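Local coordinates for prephenate dehydrogenase (Aquifex aeolicus, PDB 2G5C) that catalyses the NAD-dependent oxidative decarboxylation of prephenate to 3-(4-hydroxyphenyl)pyruvate, a step of L-tyrosine biosynthesis, at the interface of chains A and B. Residues are numbered along the deposited sequence; one frame, centred on the assembly and turned at random. Chains: chain A/B, prephenate dehydrogenase.

The interface of chains A and B. Residues chain A 178, 182, 243-244, 247; chain B 197, 201, 208.
In the helical dimerization domain of the prephenate/arogenate dehydrogenase family, B:Met201, just past the C-terminal end of helix 173-200, inserts its side chain between helices 173-201 and 238-260 of chain A, where it meets A:Tyr178, A:Val182, A:Ala244 and A:Gly247. The residue is modelled as selenomethionine and hides 81 Å² against the partner, more than any other residue of this patch. Its chain starts with CG anti to the carbonyl carbon, runs extended to the selenium and bends at the last torsion (chi3 72°), which carries the methyl CE back toward the tyrosine ring. The selenium lies 3.8 Å from A:Gly247 CA; the glycine has no side chain to hold it farther from the helix backbone. CE reaches 3.8 Å from A:Val182 CG2 and also 3.8 Å from A:Ala244 CA, while the carbonyl oxygen of A:Lys243 borders the same methyl.

A hydrogen bond runs from the phenol A:Tyr178 OH to the backbone B:Met201 O, 2.6 Å long. The C=O...donor angle of 132° and the position of OH in the carbonyl plane place it on a lone pair; the acceptor in turn sits at the ring edge, in the ring plane. With CG anti to the backbone N (chi1 174°), A:Tyr178 extends its phenol from helix 173-201 to the turn after the partner's equivalent helix. A phenylalanine here would probably leave the carbonyl of B:Met201 without this donor and the end of that helix less firmly fixed to chain A.

The two methyls of A:Val182 contact different residues of chain B: CG2 faces the selenomethionine methyl, and CG1 packs 3.7 Å from B:Leu208 CD1, the two side chains meeting at about a right angle. B:Thr197, one helical turn before B:Met201, borders A:Gly247 without a bond. Two-fold symmetry repeats the arrangement with the chains exchanged.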
# COMPACT_ATOMS: atom_id res chain seq x y z
N TYR A 178 -15.27 8.85 -12.00
CA TYR A 178 -15.23 9.53 -10.72
C TYR A 178 -14.79 8.53 -9.67
O TYR A 178 -13.84 8.77 -8.92
CB TYR A 178 -16.62 10.06 -10.34
CG TYR A 178 -16.65 10.65 -8.95
CD1 TYR A 178 -16.06 11.89 -8.68
CD2 TYR A 178 -17.23 9.95 -7.89
CE1 TYR A 178 -16.05 12.41 -7.39
CE2 TYR A 178 -17.22 10.47 -6.60
CZ TYR A 178 -16.63 11.69 -6.35
OH TYR A 178 -16.61 12.19 -5.08
N VAL A 182 -10.99 8.26 -7.69
CA VAL A 182 -10.71 8.33 -6.25
C VAL A 182 -10.12 7.04 -5.66
O VAL A 182 -9.14 7.09 -4.92
CB VAL A 182 -11.98 8.70 -5.44
CG1 VAL A 182 -11.62 8.91 -3.97
CG2 VAL A 182 -12.62 9.97 -6.01
N LYS A 243 -9.69 16.56 -8.64
CA LYS A 243 -10.66 16.65 -7.54
C LYS A 243 -10.29 15.68 -6.42
O LYS A 243 -10.37 16.03 -5.24
CB LYS A 243 -12.07 16.29 -8.03
CG LYS A 243 -12.72 17.31 -8.97
CD LYS A 243 -14.11 16.84 -9.39
CE LYS A 243 -14.83 17.86 -10.25
NZ LYS A 243 -16.22 17.44 -10.58
N ALA A 244 -9.89 14.47 -6.81
CA ALA A 244 -9.50 13.44 -5.85
C ALA A 244 -8.29 13.87 -5.03
O ALA A 244 -8.27 13.70 -3.81
CB ALA A 244 -9.20 12.13 -6.60
N GLY A 247 -9.38 16.46 -2.68
CA GLY A 247 -10.17 15.86 -1.62
C GLY A 247 -9.23 15.22 -0.61
O GLY A 247 -9.40 15.36 0.61
N THR B 197 -10.49 10.10 3.01
CA THR B 197 -10.92 10.71 1.76
C THR B 197 -12.17 10.05 1.19
O THR B 197 -13.07 10.73 0.73
CB THR B 197 -9.80 10.63 0.69
OG1 THR B 197 -8.68 11.41 1.12
CG2 THR B 197 -10.30 11.16 -0.64
N MSE B 201 -15.59 11.88 0.10
CA MSE B 201 -15.88 11.93 -1.32
C MSE B 201 -16.98 10.96 -1.75
O MSE B 201 -17.31 10.86 -2.92
CB MSE B 201 -14.60 11.73 -2.12
CG MSE B 201 -13.64 12.89 -1.91
SE MSE B 201 -12.16 12.96 -3.14
CE MSE B 201 -13.16 13.49 -4.72
N LEU B 208 -18.08 4.98 -2.01
CA LEU B 208 -16.77 4.60 -2.53
C LEU B 208 -16.19 3.35 -1.89
O LEU B 208 -15.44 2.61 -2.53
CB LEU B 208 -15.80 5.77 -2.41
CG LEU B 208 -16.18 7.02 -3.21
CD1 LEU B 208 -15.13 8.09 -3.02
CD2 LEU B 208 -16.33 6.68 -4.69